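Side-chain contacts in putative Glycosidase (Bacteroides thetaiotaomicron, PDB 3R67), which is of unknown function but is a putative glycosidase of a five-bladed beta-propeller family: residues A[93-98]-A[336-341]; A[61-66]-A[329-334]; A[17-22]-A[307-312]; A[101-106]-A[132-137]. All coordinates share one frame; numbering follows the deposited sequence.

Contact 1. Residues A[93-98]-A[336-341]; sequences LHFNRM and YLYYGC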
# COMPACT_ATOMS: atom_id res chain seq x y z
N LEU A 93 -3.99 17.63 -3.86
CA LEU A 93 -5.42 17.48 -4.18
C LEU A 93 -5.67 17.41 -5.69
O LEU A 93 -6.45 16.56 -6.12
CB LEU A 93 -6.23 18.66 -3.60
CG LEU A 93 -6.15 18.96 -2.10
CD1 LEU A 93 -6.96 20.20 -1.77
CD2 LEU A 93 -6.63 17.79 -1.27
N HIS A 94 -5.05 18.32 -6.47
CA HIS A 94 -5.22 18.32 -7.92
C HIS A 94 -3.99 17.72 -8.59
O HIS A 94 -2.87 18.18 -8.38
CB HIS A 94 -5.52 19.71 -8.49
CG HIS A 94 -5.69 19.67 -9.98
ND1 HIS A 94 -6.87 19.23 -10.57
CD2 HIS A 94 -4.80 19.95 -10.95
CE1 HIS A 94 -6.66 19.27 -11.87
NE2 HIS A 94 -5.43 19.70 -12.15
N PHE A 95 -4.21 16.69 -9.39
CA PHE A 95 -3.14 15.93 -10.00
C PHE A 95 -3.13 15.97 -11.50
O PHE A 95 -4.18 16.01 -12.14
CB PHE A 95 -3.30 14.45 -9.58
CG PHE A 95 -2.83 14.18 -8.17
CD1 PHE A 95 -3.65 14.47 -7.08
CD2 PHE A 95 -1.56 13.67 -7.93
CE1 PHE A 95 -3.20 14.27 -5.77
CE2 PHE A 95 -1.11 13.47 -6.62
CZ PHE A 95 -1.93 13.76 -5.55
N ASN A 96 -1.90 15.94 -12.06
CA ASN A 96 -1.60 15.78 -13.49
C ASN A 96 -1.02 14.40 -13.66
O ASN A 96 -0.57 13.82 -12.67
CB ASN A 96 -0.71 16.87 -14.05
CG ASN A 96 -1.43 18.17 -14.24
OD1 ASN A 96 -2.39 18.28 -15.01
ND2 ASN A 96 -0.94 19.21 -13.58
N ARG A 97 -1.08 13.84 -14.86
CA ARG A 97 -0.66 12.45 -15.06
C ARG A 97 0.20 12.27 -16.30
O ARG A 97 -0.02 12.90 -17.34
CB ARG A 97 -1.90 11.56 -15.21
CG ARG A 97 -2.73 11.39 -13.93
CD ARG A 97 -4.19 11.08 -14.21
NE ARG A 97 -4.40 9.79 -14.86
CZ ARG A 97 -5.60 9.30 -15.17
NH1 ARG A 97 -6.69 10.02 -14.93
NH2 ARG A 97 -5.71 8.11 -15.73
N MSE A 98 1.16 11.34 -16.19
CA MSE A 98 1.94 10.89 -17.33
C MSE A 98 1.05 9.97 -18.16
O MSE A 98 0.14 9.34 -17.60
CB MSE A 98 3.24 10.22 -16.90
CG MSE A 98 4.27 11.24 -16.41
SE MSE A 98 5.96 10.45 -15.85
CE MSE A 98 6.45 9.53 -17.53
N TYR A 336 -1.97 13.64 3.97
CA TYR A 336 -2.77 13.23 2.81
C TYR A 336 -2.71 11.73 2.68
O TYR A 336 -1.63 11.16 2.55
CB TYR A 336 -2.26 13.94 1.53
CG TYR A 336 -2.46 15.44 1.58
CD1 TYR A 336 -1.58 16.25 2.29
CD2 TYR A 336 -3.53 16.04 0.94
CE1 TYR A 336 -1.76 17.62 2.35
CE2 TYR A 336 -3.71 17.42 0.98
CZ TYR A 336 -2.83 18.21 1.70
OH TYR A 336 -3.01 19.57 1.78
N LEU A 337 -3.88 11.09 2.77
CA LEU A 337 -4.05 9.63 2.71
C LEU A 337 -4.64 9.25 1.36
O LEU A 337 -5.74 9.70 1.02
CB LEU A 337 -4.95 9.18 3.89
CG LEU A 337 -5.14 7.67 4.11
CD1 LEU A 337 -3.83 6.99 4.49
CD2 LEU A 337 -6.14 7.41 5.21
N TYR A 338 -3.89 8.46 0.58
CA TYR A 338 -4.30 8.05 -0.77
C TYR A 338 -4.76 6.61 -0.73
O TYR A 338 -4.14 5.77 -0.06
CB TYR A 338 -3.16 8.26 -1.78
CG TYR A 338 -2.79 9.73 -1.85
CD1 TYR A 338 -3.48 10.60 -2.68
CD2 TYR A 338 -1.84 10.26 -1.00
CE1 TYR A 338 -3.17 11.96 -2.72
CE2 TYR A 338 -1.50 11.61 -1.04
CZ TYR A 338 -2.19 12.46 -1.88
OH TYR A 338 -1.90 13.80 -1.87
N TYR A 339 -5.89 6.33 -1.39
CA TYR A 339 -6.48 5.01 -1.30
C TYR A 339 -7.23 4.61 -2.56
O TYR A 339 -7.66 5.45 -3.36
CB TYR A 339 -7.45 4.95 -0.08
CG TYR A 339 -8.58 5.96 -0.09
CD1 TYR A 339 -8.42 7.23 0.45
CD2 TYR A 339 -9.84 5.61 -0.57
CE1 TYR A 339 -9.47 8.14 0.50
CE2 TYR A 339 -10.90 6.51 -0.53
CZ TYR A 339 -10.71 7.78 0.01
OH TYR A 339 -11.76 8.66 0.08
N GLY A 340 -7.40 3.30 -2.70
CA GLY A 340 -8.15 2.71 -3.80
C GLY A 340 -9.61 2.68 -3.44
O GLY A 340 -9.95 2.41 -2.29
N CYS A 341 -10.47 2.95 -4.42
CA CYS A 341 -11.93 2.98 -4.26
C CYS A 341 -12.53 1.85 -5.02
O CYS A 341 -12.57 1.93 -6.25
CB CYS A 341 -12.49 4.33 -4.72
SG CYS A 341 -11.68 5.76 -4.01
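Phe95 and Tyr338 reach for one another from opposite directions, and their rings form the close-packed part of this contact. The corner of the phenylalanine ring does the touching: Phe95 CZ lies 3.6 Å from Tyr338 CE1 and 3.7 Å from Tyr338 OH. The planes stand at 85°, nearly perpendicular, yet with the centroids 5.8 Å apart the rings meet obliquely and form neither a stack nor a clean T-shaped pair. The tyrosine oxygen arrives at the phenylalanine edge, in the plane of that ring, while its polar need is met by a hydrogen bond to the backbone oxygen of Gly92, just ahead of 93-98. That bond probably restrains the Tyr338 ring. Around the pair, Val63 and Val65 of strand 62-70 and Ile26 touch both rings and complete an apolar core.

Toward the surface the contact thins out. Leu93 is partly exposed, and a single methyl carries its share: Leu93 CD2 sits 3.7 Å from Tyr336 CE2, at the edge of that ring and in its plane, the two side chains crossing at about a right angle. With CG beside the backbone N (chi1 -56°), the leucine side chain sets off across the gap rather than into it, and only its CD2 end closes on Tyr336. Pro20 also packs against the leucine. The strand 334-341 and the segment leading into strand 96-97 belong to different antiparallel sheets, so the arrangement is the apolar interface between two blades that is characteristic of a beta-propeller.

Contact 2. Residues A[61-66]-A[329-334]; sequences GKVVVL and VFHNQK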
# COMPACT_ATOMS: atom_id res chain seq x y z
N GLY A 61 9.37 18.78 -4.04
CA GLY A 61 8.29 19.68 -3.61
C GLY A 61 6.90 19.34 -4.09
O GLY A 61 5.96 20.12 -3.89
N LYS A 62 6.73 18.15 -4.70
CA LYS A 62 5.44 17.70 -5.22
C LYS A 62 5.02 16.38 -4.58
O LYS A 62 5.86 15.59 -4.14
CB LYS A 62 5.47 17.54 -6.76
CG LYS A 62 5.70 18.85 -7.50
CD LYS A 62 5.64 18.70 -9.02
CE LYS A 62 5.86 20.02 -9.71
NZ LYS A 62 5.79 19.89 -11.17
N VAL A 63 3.70 16.17 -4.52
CA VAL A 63 3.12 14.90 -4.09
C VAL A 63 3.07 14.02 -5.33
O VAL A 63 2.50 14.44 -6.34
CB VAL A 63 1.73 15.03 -3.40
CG1 VAL A 63 1.20 13.66 -3.01
CG2 VAL A 63 1.78 15.96 -2.19
N VAL A 64 3.70 12.84 -5.29
CA VAL A 64 3.68 11.92 -6.43
C VAL A 64 2.93 10.68 -6.02
O VAL A 64 3.25 10.08 -5.00
CB VAL A 64 5.10 11.59 -6.96
CG1 VAL A 64 5.03 10.52 -8.06
CG2 VAL A 64 5.80 12.83 -7.47
N VAL A 65 1.89 10.33 -6.79
CA VAL A 65 1.06 9.16 -6.57
C VAL A 65 1.39 8.15 -7.68
O VAL A 65 1.32 8.49 -8.87
CB VAL A 65 -0.46 9.53 -6.49
CG1 VAL A 65 -1.36 8.31 -6.69
CG2 VAL A 65 -0.80 10.26 -5.19
N LEU A 66 1.81 6.95 -7.29
CA LEU A 66 2.10 5.86 -8.24
C LEU A 66 0.92 4.90 -8.16
O LEU A 66 0.79 4.17 -7.18
CB LEU A 66 3.46 5.16 -7.97
CG LEU A 66 4.72 6.06 -7.97
CD1 LEU A 66 5.95 5.24 -7.63
CD2 LEU A 66 4.92 6.77 -9.33
N VAL A 329 1.30 10.97 3.01
CA VAL A 329 2.36 11.98 2.90
C VAL A 329 2.04 13.16 3.82
O VAL A 329 0.87 13.45 4.08
CB VAL A 329 2.62 12.47 1.43
CG1 VAL A 329 3.03 11.32 0.52
CG2 VAL A 329 1.43 13.23 0.83
N PHE A 330 3.09 13.84 4.29
CA PHE A 330 2.99 15.05 5.09
C PHE A 330 3.41 16.19 4.19
O PHE A 330 4.55 16.24 3.74
CB PHE A 330 3.81 14.94 6.38
CG PHE A 330 3.67 16.12 7.30
CD1 PHE A 330 2.45 16.42 7.89
CD2 PHE A 330 4.77 16.91 7.62
CE1 PHE A 330 2.33 17.50 8.79
CE2 PHE A 330 4.66 17.96 8.53
CZ PHE A 330 3.44 18.27 9.09
N HIS A 331 2.45 17.04 3.83
CA HIS A 331 2.67 18.09 2.84
C HIS A 331 1.94 19.35 3.26
O HIS A 331 0.75 19.32 3.55
CB HIS A 331 2.17 17.59 1.47
CG HIS A 331 2.47 18.51 0.33
ND1 HIS A 331 3.75 18.61 -0.21
CD2 HIS A 331 1.63 19.28 -0.39
CE1 HIS A 331 3.65 19.47 -1.21
NE2 HIS A 331 2.40 19.91 -1.35
N ASN A 332 2.68 20.46 3.32
CA ASN A 332 2.21 21.77 3.76
C ASN A 332 1.38 21.66 5.08
O ASN A 332 0.26 22.16 5.16
CB ASN A 332 1.41 22.49 2.66
CG ASN A 332 2.12 22.69 1.35
OD1 ASN A 332 1.49 22.65 0.30
ND2 ASN A 332 3.42 22.89 1.35
N GLN A 333 1.96 20.98 6.09
CA GLN A 333 1.50 20.81 7.48
C GLN A 333 0.16 20.05 7.60
O GLN A 333 -0.54 20.17 8.62
CB GLN A 333 1.36 22.17 8.18
CG GLN A 333 2.62 23.05 8.17
CD GLN A 333 3.95 22.33 8.15
OE1 GLN A 333 4.34 21.64 9.09
NE2 GLN A 333 4.61 22.40 7.01
N LYS A 334 -0.14 19.18 6.64
CA LYS A 334 -1.32 18.31 6.67
C LYS A 334 -0.92 16.93 6.19
O LYS A 334 0.05 16.81 5.46
CB LYS A 334 -2.48 18.87 5.82
CG LYS A 334 -3.08 20.16 6.35
CD LYS A 334 -4.21 20.61 5.47
CE LYS A 334 -4.83 21.90 5.93
NZ LYS A 334 -5.92 22.34 5.02
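The imidazole of His331 is covered on both faces. Over the centre of one lies Val63 CG2, 3.7 Å from the ring centroid and 13° off the ring normal, a CH-pi contact made almost squarely from above. Against the opposite face, displaced toward the rim, rests the side-chain amide carbon of the following residue, Asn332 CG. At the edge the carbonyl of Gly61 comes up to the ring carbon, Gly61 O to His331 CE1 being 3.6 Å. A second edge position is polar: His331 NE2 is hydrogen-bonded to the backbone oxygen of Asp90, a bond that probably helps to hold the ring with its flat side to the valine.

Strand 62-70 and strand 323-331 lie in separate antiparallel sheets, and their meeting here is part of the blade-to-blade packing of a beta-propeller. The histidine stands at the end of its strand, where a type I' turn from His331 to Lys334 closes a tight beta hairpin. Two backbone bonds lock it, His331 N to Lys334 O at 2.9 Å and the longer Lys334 N to His331 O at 3.2 Å.

Val63 divides its branches, CG2 mainly to the imidazole and CG1 to Val329. The CG1 branch stands opposite the backbone N (chi1 179°), with Val63 CG1 3.9 Å from Val329 CG2. Ile58 of strand 50-59 touches Val63, Val329 and His331 alike, and Tyr338 packs on Val329.

Contact 3. Residues A[17-22]-A[307-312]; sequences FQRPEG and IPESDF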
# COMPACT_ATOMS: atom_id res chain seq x y z
N PHE A 17 -9.52 12.00 9.27
CA PHE A 17 -9.25 12.10 7.84
C PHE A 17 -10.55 12.42 7.14
O PHE A 17 -11.52 11.68 7.29
CB PHE A 17 -8.58 10.85 7.24
CG PHE A 17 -7.11 10.72 7.50
CD1 PHE A 17 -6.18 11.42 6.72
CD2 PHE A 17 -6.63 9.88 8.49
CE1 PHE A 17 -4.81 11.31 6.97
CE2 PHE A 17 -5.25 9.74 8.72
CZ PHE A 17 -4.35 10.47 7.96
N GLN A 18 -10.59 13.55 6.42
CA GLN A 18 -11.80 14.04 5.76
C GLN A 18 -11.64 14.14 4.26
O GLN A 18 -10.56 14.50 3.77
CB GLN A 18 -12.16 15.43 6.32
CG GLN A 18 -12.39 15.47 7.84
CD GLN A 18 -13.55 14.63 8.32
OE1 GLN A 18 -14.58 14.50 7.65
NE2 GLN A 18 -13.42 14.09 9.53
N ARG A 19 -12.72 13.86 3.53
CA ARG A 19 -12.76 13.95 2.07
C ARG A 19 -12.79 15.42 1.65
O ARG A 19 -13.73 16.13 2.01
CB ARG A 19 -13.98 13.18 1.50
CG ARG A 19 -13.87 11.68 1.61
CD ARG A 19 -15.22 10.99 1.58
NE ARG A 19 -15.09 9.53 1.71
CZ ARG A 19 -14.99 8.88 2.86
NH1 ARG A 19 -14.97 9.54 4.02
NH2 ARG A 19 -14.88 7.55 2.87
N PRO A 20 -11.75 15.93 0.94
CA PRO A 20 -11.80 17.32 0.47
C PRO A 20 -12.87 17.48 -0.60
O PRO A 20 -13.02 16.57 -1.44
CB PRO A 20 -10.39 17.56 -0.07
CG PRO A 20 -9.91 16.22 -0.47
CD PRO A 20 -10.57 15.21 0.39
N GLU A 21 -13.62 18.59 -0.56
CA GLU A 21 -14.77 18.84 -1.44
C GLU A 21 -14.35 19.00 -2.90
O GLU A 21 -13.35 19.70 -3.19
CB GLU A 21 -15.57 20.08 -1.00
CG GLU A 21 -16.16 20.00 0.40
CD GLU A 21 -15.20 20.09 1.58
OE1 GLU A 21 -14.07 20.59 1.40
OE2 GLU A 21 -15.63 19.73 2.70
N GLY A 22 -15.11 18.34 -3.77
CA GLY A 22 -14.98 18.32 -5.22
C GLY A 22 -13.66 17.84 -5.77
O GLY A 22 -13.35 18.13 -6.92
N ILE A 307 -14.24 4.45 6.24
CA ILE A 307 -15.14 3.45 5.66
C ILE A 307 -15.62 3.91 4.28
O ILE A 307 -15.69 5.13 4.05
CB ILE A 307 -16.37 3.15 6.60
CG1 ILE A 307 -17.38 4.32 6.69
CG2 ILE A 307 -15.97 2.65 7.98
CD1 ILE A 307 -18.80 3.94 7.30
N PRO A 308 -16.06 2.97 3.38
CA PRO A 308 -16.61 3.40 2.08
C PRO A 308 -17.86 4.27 2.28
O PRO A 308 -18.77 3.88 3.01
CB PRO A 308 -16.91 2.07 1.38
CG PRO A 308 -16.01 1.08 2.03
CD PRO A 308 -16.06 1.50 3.47
N GLU A 309 -17.88 5.46 1.67
CA GLU A 309 -18.97 6.43 1.87
C GLU A 309 -19.48 7.00 0.53
O GLU A 309 -20.67 7.23 0.39
CB GLU A 309 -18.42 7.56 2.75
CG GLU A 309 -19.43 8.45 3.44
CD GLU A 309 -18.77 9.29 4.51
OE1 GLU A 309 -18.32 8.74 5.55
OE2 GLU A 309 -18.70 10.53 4.31
N SER A 310 -18.59 7.22 -0.43
CA SER A 310 -18.94 7.73 -1.75
C SER A 310 -19.35 6.59 -2.69
O SER A 310 -19.02 5.44 -2.41
CB SER A 310 -17.77 8.50 -2.33
OG SER A 310 -17.44 9.56 -1.45
N ASP A 311 -20.08 6.89 -3.77
CA ASP A 311 -20.56 5.87 -4.70
C ASP A 311 -19.42 5.05 -5.29
O ASP A 311 -19.50 3.82 -5.23
CB ASP A 311 -21.37 6.49 -5.83
CG ASP A 311 -22.81 6.76 -5.43
OD1 ASP A 311 -23.18 6.45 -4.26
OD2 ASP A 311 -23.59 7.24 -6.29
N PHE A 312 -18.33 5.71 -5.77
CA PHE A 312 -17.16 5.04 -6.34
C PHE A 312 -16.40 4.23 -5.26
O PHE A 312 -15.67 3.29 -5.61
CB PHE A 312 -16.22 6.04 -7.04
CG PHE A 312 -15.85 7.26 -6.23
CD1 PHE A 312 -16.66 8.39 -6.24
CD2 PHE A 312 -14.68 7.29 -5.48
CE1 PHE A 312 -16.31 9.52 -5.50
CE2 PHE A 312 -14.35 8.41 -4.71
CZ PHE A 312 -15.17 9.51 -4.72
O HOH W 1 -15.17 7.83 6.20
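Arg19 reaches out from an irregular segment and spends its length on Ser310, Glu309 and the backbone oxygen of Ile307. From CB, whose bond already points at the other segment, the chain runs extended through CG to NE (chi3 -179°). Its first encounter is with the serine hydroxyl: Ser310 OG is 4.0 Å from Arg19 CD and 3.9 Å from Arg19 NE, a loose touch. Farther on, Arg19 CZ passes 3.7 Å from Glu309 CB, which lies over one face of the guanidinium. The glutamate continues along that face, its carboxylate plane stacked at 26° to the guanidinium. The resulting salt bridge, Arg19 NH1 to Glu309 OE1 at 3.8 Å, is long and rests on charge alone, since the oxygen is well out of the plane.

At the tip, the in-plane partners take over. Arg19 NH1 donates to water 1 at 2.8 Å; this water in turn reaches Glu309 OE1 and Ile307 O through weak bonds. Arg19 NH2 gives Ile307 O a bond that is short at 2.8 Å but weak, being bent to 122°.

The stronger partner of NH2 is Glu313, which forms a salt bridge with it and also receives the backbone N-H groups of Glu309 and Ser310. Ser310 occupies the N-cap position of helix 311-314, though its side chain makes no capping bond. Arg19 thus ties the segment beside strand 345-351, where Gln18 pairs with Val350, to the start of that helix, while Tyr339 of strand 334-341 touches its side chain.

Contact 4. Residues A[101-106]-A[132-137]; sequences PVFYPA and YVMLYT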
# COMPACT_ATOMS: atom_id res chain seq x y z
N PRO A 101 3.05 4.28 -18.32
CA PRO A 101 3.40 3.82 -16.96
C PRO A 101 4.90 3.98 -16.70
O PRO A 101 5.67 4.06 -17.66
CB PRO A 101 2.97 2.34 -16.97
CG PRO A 101 3.10 1.92 -18.37
CD PRO A 101 2.83 3.14 -19.23
N VAL A 102 5.31 4.03 -15.43
CA VAL A 102 6.73 4.20 -15.08
C VAL A 102 7.30 2.86 -14.53
O VAL A 102 8.52 2.71 -14.44
CB VAL A 102 6.97 5.37 -14.07
CG1 VAL A 102 6.69 6.71 -14.74
CG2 VAL A 102 6.16 5.19 -12.78
N PHE A 103 6.42 1.90 -14.18
CA PHE A 103 6.82 0.63 -13.61
C PHE A 103 5.87 -0.46 -14.11
O PHE A 103 4.65 -0.28 -14.07
CB PHE A 103 6.82 0.72 -12.08
CG PHE A 103 7.58 -0.40 -11.41
CD1 PHE A 103 8.97 -0.34 -11.29
CD2 PHE A 103 6.91 -1.47 -10.84
CE1 PHE A 103 9.67 -1.36 -10.65
CE2 PHE A 103 7.60 -2.48 -10.18
CZ PHE A 103 8.98 -2.42 -10.10
N TYR A 104 6.45 -1.55 -14.66
CA TYR A 104 5.65 -2.59 -15.32
C TYR A 104 6.43 -3.85 -15.56
O TYR A 104 7.65 -3.79 -15.56
CB TYR A 104 5.16 -2.04 -16.70
CG TYR A 104 6.22 -1.26 -17.46
CD1 TYR A 104 7.13 -1.92 -18.28
CD2 TYR A 104 6.29 0.13 -17.37
CE1 TYR A 104 8.12 -1.21 -18.96
CE2 TYR A 104 7.29 0.84 -18.02
CZ TYR A 104 8.20 0.16 -18.82
OH TYR A 104 9.18 0.85 -19.47
N PRO A 105 5.76 -5.00 -15.89
CA PRO A 105 6.53 -6.19 -16.26
C PRO A 105 7.27 -5.94 -17.58
O PRO A 105 6.71 -5.36 -18.52
CB PRO A 105 5.46 -7.29 -16.37
CG PRO A 105 4.22 -6.60 -16.66
CD PRO A 105 4.31 -5.26 -15.96
N ALA A 106 8.55 -6.31 -17.62
CA ALA A 106 9.39 -6.10 -18.80
C ALA A 106 10.26 -7.32 -19.07
O ALA A 106 10.22 -8.30 -18.29
CB ALA A 106 10.25 -4.85 -18.60
N TYR A 132 14.37 6.23 -2.89
CA TYR A 132 12.98 5.78 -2.79
C TYR A 132 12.95 4.26 -2.82
O TYR A 132 13.55 3.64 -3.70
CB TYR A 132 12.08 6.37 -3.90
CG TYR A 132 11.92 7.86 -3.77
CD1 TYR A 132 10.91 8.41 -2.98
CD2 TYR A 132 12.80 8.74 -4.40
CE1 TYR A 132 10.79 9.79 -2.82
CE2 TYR A 132 12.70 10.12 -4.23
CZ TYR A 132 11.69 10.64 -3.45
OH TYR A 132 11.58 11.98 -3.32
N VAL A 133 12.28 3.67 -1.83
CA VAL A 133 12.20 2.23 -1.70
C VAL A 133 10.74 1.83 -1.91
O VAL A 133 9.85 2.23 -1.14
CB VAL A 133 12.78 1.73 -0.35
CG1 VAL A 133 12.68 0.21 -0.21
CG2 VAL A 133 14.23 2.18 -0.19
N MSE A 134 10.49 1.06 -2.97
CA MSE A 134 9.16 0.59 -3.28
C MSE A 134 9.00 -0.88 -2.96
O MSE A 134 9.84 -1.68 -3.35
CB MSE A 134 8.84 0.81 -4.77
CG MSE A 134 7.44 0.27 -5.18
SE MSE A 134 7.28 -0.07 -7.09
CE MSE A 134 7.36 1.64 -7.64
N LEU A 135 7.92 -1.21 -2.25
CA LEU A 135 7.50 -2.57 -1.91
C LEU A 135 6.23 -2.86 -2.65
O LEU A 135 5.25 -2.13 -2.45
CB LEU A 135 7.34 -2.73 -0.39
CG LEU A 135 8.62 -2.66 0.42
CD1 LEU A 135 8.32 -2.27 1.80
CD2 LEU A 135 9.43 -3.95 0.34
N TYR A 136 6.25 -3.85 -3.55
CA TYR A 136 5.07 -4.15 -4.36
C TYR A 136 4.88 -5.65 -4.51
O TYR A 136 5.74 -6.44 -4.12
CB TYR A 136 5.26 -3.49 -5.74
CG TYR A 136 6.38 -4.09 -6.58
CD1 TYR A 136 7.71 -3.72 -6.38
CD2 TYR A 136 6.09 -4.99 -7.61
CE1 TYR A 136 8.74 -4.28 -7.13
CE2 TYR A 136 7.12 -5.54 -8.39
CZ TYR A 136 8.44 -5.18 -8.15
OH TYR A 136 9.46 -5.70 -8.91
N THR A 137 3.76 -6.04 -5.10
CA THR A 137 3.46 -7.44 -5.37
C THR A 137 3.77 -7.80 -6.80
O THR A 137 3.29 -7.13 -7.72
CB THR A 137 1.98 -7.75 -5.09
OG1 THR A 137 1.60 -7.23 -3.83
CG2 THR A 137 1.65 -9.23 -5.19
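Phe103 pushes one edge of its ring into the face of Tyr136 while a selenium covers its own flat side. The aromatic pair is T-shaped: the planes stand at 80°, the centroids are 4.7 Å apart, and the leading bond, CE2 to CZ, comes down on the tyrosine. Phe103 CE2 hangs over the centre of that ring, and the approach is tight, Phe103 CZ lying 3.4 Å from Tyr136 CZ. Met134, present as selenomethionine, makes a Met-aromatic contact. Its SE is 4.0 Å from the Phe103 centroid and 14° off the normal, nearest the CE2 side of the rim, with Met134 SE to Phe103 CE2 at 3.9 Å.

Met134 and Tyr136 are two residues apart on strand 132-139, and both side chains therefore come off the same side of one blade of the propeller. Phe103 belongs to the loop that follows strand 96-97 of the preceding blade, and the ring therefore bridges two sheets. The tyrosine ring is carried between its backbone N and carbonyl carbon (chi1 67°), a placement that lays its face across the path of the phenylalanine edge.

In the next shell, Tyr136 OH is hydrogen-bonded to Glu114, which probably restrains the far end of that ring. Trp157 meets Phe103 edge-to-face, and Lys159 adds a cation-pi contact while its NZ also bonds the backbone oxygen of Tyr104. Backbone hydrogen bonds of Val102 and Phe103 with Leu84 hold the loop against strand 82-89.

How the contacts relate
Contacts 1, 2 and 4 are buried, whereas contact 3 lies at the surface, and the chemistry follows: rings, valines and a selenium inside, a guanidinium with carboxylates and water outside. Contacts 1 and 2 join the same two sheets and touch, Tyr336 N lying 2.8 Å from Val329 O in a probable hydrogen bond, so together they form one blade interface. Contact 4 belongs to the next interface along the chain; it touches contact 2 through Leu66 CD1, 3.9 Å from Met134 CE. Contact 3 flanks contact 1, with Leu337 CB 3.7 Å from Phe17 CE1, but its centre is about 27 Å from that of contact 4.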